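Local coordinates for protein ORF14 (Streptomyces clavuligerus, PDB 2WPX) that binds acetyl-CoA and, as a tandem GCN5-related N-acetyltransferase of the clavulanic acid biosynthesis pathway, probably transfers acyl groups, at residues K256-G267 with E296-T304; A5-L13 with D61-V71. All coordinates share one frame; numbering follows the deposited sequence.

The two contacts lie in different GNAT regions of this tandem protein, with centres about 33 Å apart and nearest atoms about 17 Å apart, and no strand is common to both. Interaction 1 sits nearer the middle, its centre about 14 Å from the centre of the chain, and pairs two parallel strands, 263-271 and 301-307. The centre of interaction 2 is about 26 Å from the centre of the chain, where strand 9-12, one of the two outermost, runs antiparallel to strand 57-66. Both are partly buried. Their chemistry differs: in 256-267 with 296-304 the acidic ends of E296 and E303 bond to residues elsewhere in the chain, whereas the exposed E9 of interaction 2 pairs with R65 across the contact itself.

Interaction 1 of 2, residues K256-G267 with E296-T304; sequences KTTGNPAYALQG and EPEVRLVET
The phenol ring of Y263 carries L301 on one face: CD1 stands 3.9 Å from the ring centroid, 28° off the normal, a CH-pi contact, while a water lies at the ring edge, in plane. Both side chains run the same way, Y263 with CG anti to its carbonyl carbon (chi1 -70°), which keeps the ring alongside L301. That water donates to A264 O and to E303 OE2, joining the two strands; OE1 of the same carboxylate bonds to H158. The parallel ladder alternates: A264 N donates to L301 O at 2.9 Å, E303 N to A264 O at 3.1 Å and Q266 N to E303 O at 2.7 Å. Where the strands begin, A262 O takes two donors, L301 N nearly in line with the carbonyl and R300 N from above its plane. Next to the last rung, T304 OG1 donates to Q266 O at 2.8 Å. A264 CB packs 4.0 Å from V299 CG1, and the aliphatic part of K256 lies against E296, whose carboxylate binds R234 and Y236. Helix 280-295 connects the two strands in a beta-alpha-beta unit of the GNAT fold; V299 packs on its L293, while strand 149-162 flanks strand 301-307 and meets Y263 through W160.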
ATOM      1  N   LYS A 256      -8.691   7.556   0.681  1.00 15.75           N
ATOM      2  CA  LYS A 256      -8.301   8.895   1.175  1.00 14.55           C
ATOM      3  C   LYS A 256      -8.233   8.795   2.692  1.00 13.72           C
ATOM      4  O   LYS A 256      -9.188   8.344   3.293  1.00 14.80           O
ATOM      5  CB  LYS A 256      -9.379   9.905   0.800  1.00 15.37           C
ATOM      6  CG  LYS A 256      -9.282  11.245   1.505  1.00 16.07           C
ATOM      7  CD  LYS A 256      -8.412  12.177   0.615  1.00 18.99           C
ATOM      8  CE  LYS A 256      -7.610  13.230   1.433  1.00 21.60           C
ATOM      9  NZ  LYS A 256      -6.758  12.581   2.515  1.00 22.14           N
ATOM     10  N   THR A 257      -7.109   9.194   3.297  1.00 13.00           N
ATOM     11  CA  THR A 257      -6.952   9.230   4.779  1.00 12.82           C
ATOM     12  C   THR A 257      -7.670  10.436   5.441  1.00 14.28           C
ATOM     13  O   THR A 257      -8.043  11.421   4.780  1.00 14.71           O
ATOM     14  CB  THR A 257      -5.475   9.135   5.241  1.00 12.19           C
ATOM     15  OG1 THR A 257      -4.730  10.197   4.654  1.00 13.65           O
ATOM     16  CG2 THR A 257      -4.799   7.851   4.823  1.00  8.57           C
ATOM     17  N   THR A 258      -7.934  10.326   6.740  1.00 16.05           N
ATOM     18  CA  THR A 258      -8.461  11.450   7.474  1.00 17.04           C
ATOM     19  C   THR A 258      -7.505  12.638   7.325  1.00 16.08           C
ATOM     20  O   THR A 258      -7.912  13.730   6.987  1.00 17.70           O
ATOM     21  CB  THR A 258      -8.721  11.111   8.972  1.00 19.48           C
ATOM     22  OG1 THR A 258      -9.776  10.164   9.076  1.00 18.25           O
ATOM     23  CG2 THR A 258      -9.169  12.365   9.767  1.00 22.72           C
ATOM     24  N   GLY A 259      -6.231  12.415   7.561  1.00 15.65           N
ATOM     25  CA  GLY A 259      -5.226  13.484   7.490  1.00 15.26           C
ATOM     26  C   GLY A 259      -4.788  13.745   6.047  1.00 14.52           C
ATOM     27  O   GLY A 259      -5.048  12.924   5.143  1.00 12.39           O
ATOM     28  N   ASN A 260      -4.095  14.875   5.847  1.00 15.31           N
ATOM     29  CA  ASN A 260      -3.462  15.191   4.571  1.00 15.71           C
ATOM     30  C   ASN A 260      -4.489  15.445   3.487  1.00 15.75           C
ATOM     31  O   ASN A 260      -4.603  14.642   2.574  1.00 16.45           O
ATOM     32  CB  ASN A 260      -2.570  14.008   4.122  1.00 13.81           C
ATOM     33  CG  ASN A 260      -1.502  13.684   5.129  1.00 15.84           C
ATOM     34  OD1 ASN A 260      -1.190  12.515   5.372  1.00 17.57           O
ATOM     35  ND2 ASN A 260      -0.910  14.728   5.723  1.00 17.61           N
ATOM     36  N   PRO A 261      -5.230  16.558   3.574  1.00 16.89           N
ATOM     37  CA  PRO A 261      -6.296  16.866   2.610  1.00 16.41           C
ATOM     38  C   PRO A 261      -5.838  16.907   1.155  1.00 15.97           C
ATOM     39  O   PRO A 261      -6.666  16.805   0.246  1.00 16.50           O
ATOM     40  CB  PRO A 261      -6.757  18.276   3.020  1.00 18.72           C
ATOM     41  CG  PRO A 261      -6.284  18.435   4.511  1.00 19.36           C
ATOM     42  CD  PRO A 261      -5.049  17.606   4.617  1.00 18.23           C
ATOM     43  N   ALA A 262      -4.560  17.153   0.931  1.00 14.90           N
ATOM     44  CA  ALA A 262      -4.000  17.245  -0.407  1.00 14.58           C
ATOM     45  C   ALA A 262      -3.532  15.911  -1.000  1.00 12.67           C
ATOM     46  O   ALA A 262      -3.069  15.878  -2.125  1.00 14.29           O
ATOM     47  CB  ALA A 262      -2.783  18.268  -0.399  1.00 15.92           C
ATOM     48  N   TYR A 263      -3.599  14.821  -0.258  1.00 12.10           N
ATOM     49  CA  TYR A 263      -3.053  13.581  -0.789  1.00 12.39           C
ATOM     50  C   TYR A 263      -4.132  12.513  -0.948  1.00 12.31           C
ATOM     51  O   TYR A 263      -5.067  12.460  -0.195  1.00 12.72           O
ATOM     52  CB  TYR A 263      -1.952  13.025   0.121  1.00 11.55           C
ATOM     53  CG  TYR A 263      -0.672  13.814   0.137  1.00 10.84           C
ATOM     54  CD1 TYR A 263       0.488  13.296  -0.459  1.00 11.52           C
ATOM     55  CD2 TYR A 263      -0.606  15.074   0.750  1.00  9.16           C
ATOM     56  CE1 TYR A 263       1.646  13.964  -0.442  1.00  8.42           C
ATOM     57  CE2 TYR A 263       0.598  15.768   0.783  1.00 11.92           C
ATOM     58  CZ  TYR A 263       1.700  15.191   0.174  1.00 11.33           C
ATOM     59  OH  TYR A 263       2.887  15.817   0.178  1.00 15.68           O
ATOM     60  N   ALA A 264      -3.990  11.644  -1.938  1.00 13.37           N
ATOM     61  CA  ALA A 264      -4.949  10.559  -2.073  1.00 13.31           C
ATOM     62  C   ALA A 264      -4.263   9.390  -2.744  1.00 13.25           C
ATOM     63  O   ALA A 264      -3.178   9.517  -3.317  1.00 13.78           O
ATOM     64  CB  ALA A 264      -6.228  11.040  -2.821  1.00 13.37           C
ATOM     65  N   LEU A 265      -4.840   8.223  -2.587  1.00 14.07           N
ATOM     66  CA  LEU A 265      -4.198   7.011  -3.128  1.00 16.40           C
ATOM     67  C   LEU A 265      -5.115   6.397  -4.203  1.00 15.88           C
ATOM     68  O   LEU A 265      -6.285   6.176  -3.970  1.00 15.75           O
ATOM     69  CB  LEU A 265      -3.850   6.062  -1.976  1.00 16.19           C
ATOM     70  CG  LEU A 265      -3.132   4.721  -2.113  1.00 22.59           C
ATOM     71  CD1 LEU A 265      -3.954   3.723  -2.909  1.00 27.50           C
ATOM     72  CD2 LEU A 265      -1.705   4.858  -2.692  1.00 25.96           C
ATOM     73  N   GLN A 266      -4.592   6.202  -5.408  1.00 16.91           N
ATOM     74  CA  GLN A 266      -5.343   5.523  -6.463  1.00 16.08           C
ATOM     75  C   GLN A 266      -5.030   4.090  -6.388  1.00 18.04           C
ATOM     76  O   GLN A 266      -3.871   3.708  -6.451  1.00 19.35           O
ATOM     77  CB  GLN A 266      -4.965   6.039  -7.852  1.00 17.40           C
ATOM     78  CG  GLN A 266      -5.763   5.391  -9.008  1.00 17.38           C
ATOM     79  CD  GLN A 266      -5.406   5.990 -10.367  1.00 22.48           C
ATOM     80  OE1 GLN A 266      -6.049   6.953 -10.803  1.00 22.21           O
ATOM     81  NE2 GLN A 266      -4.363   5.437 -11.040  1.00 22.19           N
ATOM     82  N   GLY A 267      -6.061   3.265  -6.241  1.00 19.74           N
ATOM     83  CA  GLY A 267      -5.840   1.816  -6.136  1.00 23.79           C
ATOM     84  C   GLY A 267      -5.969   1.126  -7.493  1.00 27.70           C
ATOM     85  O   GLY A 267      -5.991   1.771  -8.542  1.00 27.91           O
ATOM     86  N   GLU A 296     -13.475  15.951  -2.465  1.00 24.70           N
ATOM     87  CA  GLU A 296     -12.193  16.217  -1.860  1.00 24.36           C
ATOM     88  C   GLU A 296     -11.540  17.271  -2.767  1.00 25.78           C
ATOM     89  O   GLU A 296     -10.584  16.984  -3.473  1.00 24.89           O
ATOM     90  CB  GLU A 296     -11.373  14.927  -1.894  1.00 23.60           C
ATOM     91  CG  GLU A 296     -10.891  14.333  -0.552  1.00 26.56           C
ATOM     92  CD  GLU A 296     -11.989  13.833   0.323  1.00 28.65           C
ATOM     93  OE1 GLU A 296     -12.541  14.653   1.036  1.00 40.40           O
ATOM     94  OE2 GLU A 296     -12.306  12.646   0.363  1.00 30.98           O
ATOM     95  N   PRO A 297     -12.089  18.510  -2.775  1.00 29.06           N
ATOM     96  CA  PRO A 297     -11.521  19.603  -3.576  1.00 31.79           C
ATOM     97  C   PRO A 297     -10.035  19.873  -3.345  1.00 32.16           C
ATOM     98  O   PRO A 297      -9.403  20.425  -4.216  1.00 35.03           O
ATOM     99  CB  PRO A 297     -12.339  20.841  -3.141  1.00 35.91           C
ATOM    100  CG  PRO A 297     -13.098  20.415  -1.869  1.00 34.45           C
ATOM    101  CD  PRO A 297     -13.307  18.934  -2.044  1.00 30.49           C
ATOM    102  N   GLU A 298      -9.479  19.540  -2.187  1.00 29.96           N
ATOM    103  CA  GLU A 298      -8.140  19.998  -1.884  1.00 30.36           C
ATOM    104  C   GLU A 298      -7.126  19.015  -2.381  1.00 27.19           C
ATOM    105  O   GLU A 298      -5.945  19.283  -2.301  1.00 27.35           O
ATOM    106  CB  GLU A 298      -7.951  20.186  -0.392  1.00 31.75           C
ATOM    107  CG  GLU A 298      -8.515  21.485   0.114  1.00 38.71           C
ATOM    108  CD  GLU A 298      -8.518  21.555   1.621  1.00 45.48           C
ATOM    109  OE1 GLU A 298      -9.461  21.022   2.232  1.00 48.93           O
ATOM    110  OE2 GLU A 298      -7.600  22.157   2.216  1.00 50.61           O
ATOM    111  N   VAL A 299      -7.600  17.867  -2.878  1.00 24.21           N
ATOM    112  CA  VAL A 299      -6.718  16.845  -3.413  1.00 21.72           C
ATOM    113  C   VAL A 299      -5.954  17.321  -4.649  1.00 23.12           C
ATOM    114  O   VAL A 299      -6.493  17.928  -5.570  1.00 24.63           O
ATOM    115  CB  VAL A 299      -7.467  15.512  -3.720  1.00 20.11           C
ATOM    116  CG1 VAL A 299      -6.581  14.643  -4.508  1.00 18.34           C
ATOM    117  CG2 VAL A 299      -7.862  14.815  -2.439  1.00 17.71           C
ATOM    118  N   ARG A 300      -4.658  17.059  -4.648  1.00 23.28           N
ATOM    119  CA  ARG A 300      -3.772  17.742  -5.568  1.00 24.18           C
ATOM    120  C   ARG A 300      -2.747  16.709  -5.954  1.00 21.68           C
ATOM    121  O   ARG A 300      -2.233  16.716  -7.105  1.00 22.01           O
ATOM    122  CB  ARG A 300      -3.114  18.902  -4.827  1.00 26.72           C
ATOM    123  CG  ARG A 300      -3.475  20.330  -5.218  1.00 35.33           C
ATOM    124  CD  ARG A 300      -4.888  20.616  -5.710  1.00 41.68           C
ATOM    125  NE  ARG A 300      -4.800  21.459  -6.903  1.00 49.77           N
ATOM    126  CZ  ARG A 300      -5.438  21.206  -8.052  1.00 54.05           C
ATOM    127  NH1 ARG A 300      -6.281  20.171  -8.143  1.00 51.66           N
ATOM    128  NH2 ARG A 300      -5.265  22.005  -9.104  1.00 57.80           N
ATOM    129  N   LEU A 301      -2.435  15.817  -4.991  1.00 17.73           N
ATOM    130  CA  LEU A 301      -1.380  14.804  -5.215  1.00 15.95           C
ATOM    131  C   LEU A 301      -1.878  13.394  -5.078  1.00 14.64           C
ATOM    132  O   LEU A 301      -2.404  12.987  -4.015  1.00 15.56           O
ATOM    133  CB  LEU A 301      -0.174  15.013  -4.282  1.00 15.96           C
ATOM    134  CG  LEU A 301       0.550  16.371  -4.310  1.00 16.93           C
ATOM    135  CD1 LEU A 301       1.468  16.539  -3.051  1.00 15.59           C
ATOM    136  CD2 LEU A 301       1.394  16.454  -5.541  1.00 18.03           C
ATOM    137  N   VAL A 302      -1.727  12.613  -6.145  1.00 14.76           N
ATOM    138  CA  VAL A 302      -2.333  11.306  -6.173  1.00 13.50           C
ATOM    139  C   VAL A 302      -1.246  10.304  -6.469  1.00 15.58           C
ATOM    140  O   VAL A 302      -0.439  10.486  -7.374  1.00 17.94           O
ATOM    141  CB  VAL A 302      -3.448  11.242  -7.226  1.00 14.89           C
ATOM    142  CG1 VAL A 302      -4.110   9.851  -7.225  1.00 13.38           C
ATOM    143  CG2 VAL A 302      -4.456  12.324  -6.973  1.00 11.54           C
ATOM    144  N   GLU A 303      -1.145   9.275  -5.658  1.00 13.52           N
ATOM    145  CA  GLU A 303      -0.134   8.272  -5.903  1.00 12.68           C
ATOM    146  C   GLU A 303      -0.796   6.945  -6.316  1.00 13.70           C
ATOM    147  O   GLU A 303      -1.977   6.670  -5.982  1.00 14.10           O
ATOM    148  CB  GLU A 303       0.739   8.068  -4.653  1.00 13.45           C
ATOM    149  CG  GLU A 303       0.068   7.234  -3.580  1.00 14.13           C
ATOM    150  CD  GLU A 303       0.941   7.086  -2.320  1.00 19.26           C
ATOM    151  OE1 GLU A 303       1.922   6.326  -2.354  1.00 15.76           O
ATOM    152  OE2 GLU A 303       0.633   7.738  -1.304  1.00 17.23           O
ATOM    153  N   THR A 304      -0.026   6.128  -7.030  1.00 13.74           N
ATOM    154  CA  THR A 304      -0.458   4.803  -7.377  1.00 14.79           C
ATOM    155  C   THR A 304       0.781   3.911  -7.624  1.00 15.29           C
ATOM    156  O   THR A 304       1.918   4.434  -7.626  1.00 15.17           O
ATOM    157  CB  THR A 304      -1.349   4.854  -8.663  1.00 15.54           C
ATOM    158  OG1 THR A 304      -2.183   3.683  -8.745  1.00 14.23           O
ATOM    159  CG2 THR A 304      -0.478   5.022  -9.931  1.00 12.44           C
TER
HETATM  160  O   HOH W   1      -1.084   9.771  -1.178  1.00 12.27           O

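Interaction 2 of 2, residues A5-L13 with D61-V71; sequences AGELEFVPL and DWVVRSGGRVV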
ATOM      1  N   ALA A   5      23.284   1.156  20.030  1.00 44.85           N
ATOM      2  CA  ALA A   5      23.414   2.485  20.674  1.00 46.66           C
ATOM      3  C   ALA A   5      24.004   2.353  22.053  1.00 48.95           C
ATOM      4  O   ALA A   5      24.405   3.355  22.651  1.00 51.58           O
ATOM      5  CB  ALA A   5      22.043   3.201  20.775  1.00 44.45           C
ATOM      6  N   GLY A   6      24.084   1.115  22.540  1.00 49.47           N
ATOM      7  CA  GLY A   6      24.352   0.793  23.957  1.00 49.74           C
ATOM      8  C   GLY A   6      23.216  -0.167  24.287  1.00 47.28           C
ATOM      9  O   GLY A   6      22.807  -0.936  23.439  1.00 45.33           O
ATOM     10  N   GLU A   7      22.656  -0.118  25.484  1.00 47.16           N
ATOM     11  CA  GLU A   7      21.581  -1.053  25.811  1.00 45.40           C
ATOM     12  C   GLU A   7      20.270  -0.744  25.087  1.00 40.83           C
ATOM     13  O   GLU A   7      19.629   0.291  25.303  1.00 40.51           O
ATOM     14  CB  GLU A   7      21.346  -1.039  27.307  1.00 47.78           C
ATOM     15  CG  GLU A   7      22.229  -1.994  28.059  1.00 56.35           C
ATOM     16  CD  GLU A   7      21.560  -3.349  28.222  1.00 62.54           C
ATOM     17  OE1 GLU A   7      20.603  -3.444  29.031  1.00 64.09           O
ATOM     18  OE2 GLU A   7      21.980  -4.314  27.532  1.00 65.86           O
ATOM     19  N   LEU A   8      19.829  -1.646  24.241  1.00 37.38           N
ATOM     20  CA  LEU A   8      18.545  -1.408  23.582  1.00 33.27           C
ATOM     21  C   LEU A   8      17.464  -2.202  24.270  1.00 31.91           C
ATOM     22  O   LEU A   8      17.633  -3.384  24.505  1.00 32.52           O
ATOM     23  CB  LEU A   8      18.603  -1.794  22.110  1.00 31.58           C
ATOM     24  CG  LEU A   8      19.597  -0.977  21.281  1.00 31.58           C
ATOM     25  CD1 LEU A   8      19.997  -1.719  19.983  1.00 29.20           C
ATOM     26  CD2 LEU A   8      19.070   0.434  21.004  1.00 28.41           C
ATOM     27  N   GLU A   9      16.363  -1.544  24.591  1.00 29.88           N
ATOM     28  CA  GLU A   9      15.207  -2.193  25.167  1.00 29.74           C
ATOM     29  C   GLU A   9      14.110  -2.411  24.083  1.00 27.20           C
ATOM     30  O   GLU A   9      13.699  -1.467  23.406  1.00 25.78           O
ATOM     31  CB  GLU A   9      14.684  -1.296  26.265  1.00 30.45           C
ATOM     32  CG  GLU A   9      13.896  -1.980  27.329  1.00 33.22           C
ATOM     33  CD  GLU A   9      12.974  -0.989  27.992  1.00 36.26           C
ATOM     34  OE1 GLU A   9      12.179  -1.403  28.864  1.00 37.71           O
ATOM     35  OE2 GLU A   9      13.036   0.214  27.605  1.00 34.98           O
ATOM     36  N   PHE A  10      13.685  -3.664  23.897  1.00 27.51           N
ATOM     37  CA  PHE A  10      12.536  -4.018  23.042  1.00 25.94           C
ATOM     38  C   PHE A  10      11.263  -4.135  23.870  1.00 26.15           C
ATOM     39  O   PHE A  10      11.183  -4.932  24.775  1.00 28.77           O
ATOM     40  CB  PHE A  10      12.780  -5.325  22.283  1.00 26.10           C
ATOM     41  CG  PHE A  10      13.916  -5.240  21.321  1.00 27.27           C
ATOM     42  CD1 PHE A  10      13.692  -4.853  20.005  1.00 26.43           C
ATOM     43  CD2 PHE A  10      15.217  -5.505  21.738  1.00 29.35           C
ATOM     44  CE1 PHE A  10      14.746  -4.753  19.100  1.00 28.50           C
ATOM     45  CE2 PHE A  10      16.296  -5.414  20.836  1.00 31.33           C
ATOM     46  CZ  PHE A  10      16.058  -5.023  19.509  1.00 30.65           C
ATOM     47  N   VAL A  11      10.283  -3.310  23.557  1.00 25.00           N
ATOM     48  CA  VAL A  11       9.017  -3.280  24.267  1.00 25.53           C
ATOM     49  C   VAL A  11       7.918  -3.396  23.187  1.00 23.93           C
ATOM     50  O   VAL A  11       8.025  -2.786  22.137  1.00 22.98           O
ATOM     51  CB  VAL A  11       8.899  -1.929  25.047  1.00 26.23           C
ATOM     52  CG1 VAL A  11       9.671  -0.910  24.339  1.00 23.72           C
ATOM     53  CG2 VAL A  11       7.441  -1.441  25.180  1.00 24.63           C
ATOM     54  N   PRO A  12       6.903  -4.230  23.416  1.00 23.60           N
ATOM     55  CA  PRO A  12       5.830  -4.279  22.438  1.00 21.94           C
ATOM     56  C   PRO A  12       5.171  -2.897  22.265  1.00 20.71           C
ATOM     57  O   PRO A  12       5.073  -2.110  23.197  1.00 20.23           O
ATOM     58  CB  PRO A  12       4.837  -5.288  23.039  1.00 21.86           C
ATOM     59  CG  PRO A  12       5.658  -6.164  23.882  1.00 24.84           C
ATOM     60  CD  PRO A  12       6.789  -5.294  24.428  1.00 25.52           C
ATOM     61  N   LEU A  13       4.715  -2.639  21.050  1.00 19.64           N
ATOM     62  CA  LEU A  13       3.941  -1.474  20.715  1.00 19.44           C
ATOM     63  C   LEU A  13       2.422  -1.823  20.756  1.00 20.74           C
ATOM     64  O   LEU A  13       1.900  -2.512  19.904  1.00 21.04           O
ATOM     65  CB  LEU A  13       4.408  -1.016  19.334  1.00 18.61           C
ATOM     66  CG  LEU A  13       3.690   0.128  18.622  1.00 18.28           C
ATOM     67  CD1 LEU A  13       3.475   1.295  19.615  1.00 18.20           C
ATOM     68  CD2 LEU A  13       4.529   0.522  17.422  1.00 13.35           C
ATOM     69  N   ASP A  61       3.911  -6.068  16.763  1.00 16.47           N
ATOM     70  CA  ASP A  61       4.493  -4.701  16.648  1.00 16.92           C
ATOM     71  C   ASP A  61       5.422  -4.359  17.805  1.00 17.06           C
ATOM     72  O   ASP A  61       5.098  -4.577  18.969  1.00 18.76           O
ATOM     73  CB  ASP A  61       3.374  -3.667  16.581  1.00 16.69           C
ATOM     74  CG  ASP A  61       2.509  -3.863  15.378  1.00 19.07           C
ATOM     75  OD1 ASP A  61       3.083  -4.354  14.383  1.00 20.07           O
ATOM     76  OD2 ASP A  61       1.289  -3.560  15.416  1.00 19.49           O
ATOM     77  N   TRP A  62       6.591  -3.830  17.495  1.00 16.98           N
ATOM     78  CA  TRP A  62       7.540  -3.492  18.536  1.00 17.09           C
ATOM     79  C   TRP A  62       8.160  -2.111  18.354  1.00 18.05           C
ATOM     80  O   TRP A  62       8.281  -1.596  17.232  1.00 18.15           O
ATOM     81  CB  TRP A  62       8.645  -4.508  18.485  1.00 17.31           C
ATOM     82  CG  TRP A  62       8.180  -5.865  18.877  1.00 16.93           C
ATOM     83  CD1 TRP A  62       7.486  -6.775  18.111  1.00 14.26           C
ATOM     84  CD2 TRP A  62       8.385  -6.466  20.136  1.00 19.42           C
ATOM     85  NE1 TRP A  62       7.262  -7.928  18.835  1.00 18.05           N
ATOM     86  CE2 TRP A  62       7.793  -7.764  20.089  1.00 20.55           C
ATOM     87  CE3 TRP A  62       9.042  -6.053  21.308  1.00 19.98           C
ATOM     88  CZ2 TRP A  62       7.814  -8.633  21.179  1.00 19.71           C
ATOM     89  CZ3 TRP A  62       9.083  -6.923  22.382  1.00 20.59           C
ATOM     90  CH2 TRP A  62       8.460  -8.198  22.315  1.00 21.83           C
ATOM     91  N   VAL A  63       8.567  -1.508  19.463  1.00 18.87           N
ATOM     92  CA  VAL A  63       9.517  -0.417  19.400  1.00 18.34           C
ATOM     93  C   VAL A  63      10.819  -0.764  20.087  1.00 19.18           C
ATOM     94  O   VAL A  63      10.905  -1.721  20.881  1.00 20.01           O
ATOM     95  CB  VAL A  63       8.945   0.921  19.964  1.00 18.96           C
ATOM     96  CG1 VAL A  63       7.828   1.438  19.088  1.00 15.67           C
ATOM     97  CG2 VAL A  63       8.530   0.764  21.421  1.00 17.31           C
ATOM     98  N   VAL A  64      11.850   0.028  19.803  1.00 19.78           N
ATOM     99  CA  VAL A  64      13.103  -0.150  20.538  1.00 19.54           C
ATOM    100  C   VAL A  64      13.469   1.166  21.250  1.00 19.86           C
ATOM    101  O   VAL A  64      13.332   2.251  20.683  1.00 19.22           O
ATOM    102  CB  VAL A  64      14.239  -0.751  19.688  1.00 19.36           C
ATOM    103  CG1 VAL A  64      14.722   0.218  18.617  1.00 17.41           C
ATOM    104  CG2 VAL A  64      15.380  -1.200  20.613  1.00 21.50           C
ATOM    105  N   ARG A  65      13.860   1.057  22.510  1.00 19.51           N
ATOM    106  CA  ARG A  65      14.172   2.230  23.291  1.00 20.26           C
ATOM    107  C   ARG A  65      15.641   2.324  23.685  1.00 20.73           C
ATOM    108  O   ARG A  65      16.352   1.322  23.891  1.00 19.18           O
ATOM    109  CB  ARG A  65      13.283   2.286  24.535  1.00 21.60           C
ATOM    110  CG  ARG A  65      11.803   2.415  24.167  1.00 22.83           C
ATOM    111  CD  ARG A  65      11.000   2.963  25.313  1.00 28.94           C
ATOM    112  NE  ARG A  65      11.170   2.103  26.480  1.00 32.22           N
ATOM    113  CZ  ARG A  65      10.190   1.774  27.311  1.00 33.71           C
ATOM    114  NH1 ARG A  65       8.934   2.205  27.118  1.00 31.98           N
ATOM    115  NH2 ARG A  65      10.462   0.971  28.314  1.00 34.88           N
ATOM    116  N   SER A  66      16.114   3.558  23.730  1.00 20.70           N
ATOM    117  CA  SER A  66      17.473   3.792  24.165  1.00 20.53           C
ATOM    118  C   SER A  66      17.411   4.943  25.149  1.00 21.16           C
ATOM    119  O   SER A  66      16.966   6.042  24.805  1.00 20.74           O
ATOM    120  CB  SER A  66      18.397   4.111  22.970  1.00 20.41           C
ATOM    121  OG  SER A  66      19.716   4.405  23.393  1.00 20.82           O
ATOM    122  N   GLY A  67      17.874   4.685  26.368  1.00 21.84           N
ATOM    123  CA  GLY A  67      17.773   5.666  27.430  1.00 24.19           C
ATOM    124  C   GLY A  67      16.319   6.061  27.639  1.00 24.15           C
ATOM    125  O   GLY A  67      16.007   7.235  27.832  1.00 23.53           O
ATOM    126  N   GLY A  68      15.427   5.077  27.586  1.00 23.59           N
ATOM    127  CA  GLY A  68      14.030   5.359  27.832  1.00 24.24           C
ATOM    128  C   GLY A  68      13.259   6.017  26.705  1.00 24.21           C
ATOM    129  O   GLY A  68      12.052   6.241  26.852  1.00 25.10           O
ATOM    130  N   ARG A  69      13.902   6.327  25.574  1.00 22.97           N
ATOM    131  CA  ARG A  69      13.113   6.840  24.429  1.00 21.52           C
ATOM    132  C   ARG A  69      13.166   5.935  23.216  1.00 19.76           C
ATOM    133  O   ARG A  69      14.147   5.222  22.972  1.00 19.61           O
ATOM    134  CB  ARG A  69      13.485   8.275  24.008  1.00 22.70           C
ATOM    135  CG  ARG A  69      14.945   8.647  24.226  1.00 22.70           C
ATOM    136  CD  ARG A  69      15.856   8.524  23.002  1.00 23.13           C
ATOM    137  NE  ARG A  69      15.583   9.525  21.979  1.00 20.40           N
ATOM    138  CZ  ARG A  69      16.461  10.063  21.114  1.00 16.74           C
ATOM    139  NH1 ARG A  69      17.769   9.807  21.105  1.00  9.65           N
ATOM    140  NH2 ARG A  69      15.960  10.919  20.240  1.00 17.95           N
ATOM    141  N   VAL A  70      12.072   5.968  22.474  1.00 18.80           N
ATOM    142  CA  VAL A  70      11.935   5.164  21.264  1.00 16.94           C
ATOM    143  C   VAL A  70      12.946   5.665  20.258  1.00 16.91           C
ATOM    144  O   VAL A  70      12.995   6.866  19.966  1.00 16.48           O
ATOM    145  CB  VAL A  70      10.542   5.305  20.693  1.00 15.23           C
ATOM    146  CG1 VAL A  70      10.437   4.604  19.374  1.00 15.54           C
ATOM    147  CG2 VAL A  70       9.549   4.729  21.662  1.00 16.80           C
ATOM    148  N   VAL A  71      13.749   4.759  19.723  1.00 15.83           N
ATOM    149  CA  VAL A  71      14.651   5.158  18.696  1.00 16.71           C
ATOM    150  C   VAL A  71      14.477   4.296  17.471  1.00 16.90           C
ATOM    151  O   VAL A  71      15.236   4.434  16.493  1.00 19.35           O
ATOM    152  CB  VAL A  71      16.123   5.142  19.201  1.00 17.55           C
ATOM    153  CG1 VAL A  71      16.322   6.284  20.201  1.00 16.88           C
ATOM    154  CG2 VAL A  71      16.464   3.808  19.822  1.00 17.80           C
TER
HETATM  155  O   HOH W   2      21.079   2.451  24.268  1.00  3.50           O
HETATM  156  O   HOH W   3      19.173   2.487  27.601  1.00 14.86           O
HETATM  157  O   HOH W   4      15.499   2.581  27.294  1.00  7.90           O
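R65 and E9 face each other as a hydrogen-bonded antiparallel pair, joined by backbone and side chain. E9 N donates to R65 O at 3.0 Å and R65 N to E9 O at 2.7 Å. Beside this backbone pair the guanidinium approaches side-on: NE and NH2 both bond to E9 OE2, at 2.9 and 2.8 Å, from one face of the carboxylate, whose plane is turned 47° from the guanidinium. The bend of R65 at chi3 (-57°) helps turn the NE/NH2 edge toward OE2, and V11 CG1 lies over one guanidinium face. The next hydrogen-bonded pair is V11 with V63. This is the edge of the N-terminal GNAT domain: strand 9-12 flanks strand 57-66, which continues through a type I' turn, S66 to R69, into strand 69-79.

W62 is at the other end, where P12 CG stands 4.0 Å from the centroid of its six-membered ring, 22° off the normal. The indole edge meets F10 O near its plane, NE1 bonds to D60, and H108 of helix 101-115 meets the ring edge-to-face. H108 also stacks on F10, whose ring has V64 CG2 over its centre. L13 N donates to D61 O at 2.9 Å. On the face that carries V63 and V11, L13 CD2 reaches V63 CG1 at 3.8 Å, and both residues touch W24 of helix 18-33. A water links E7 O to G67 N.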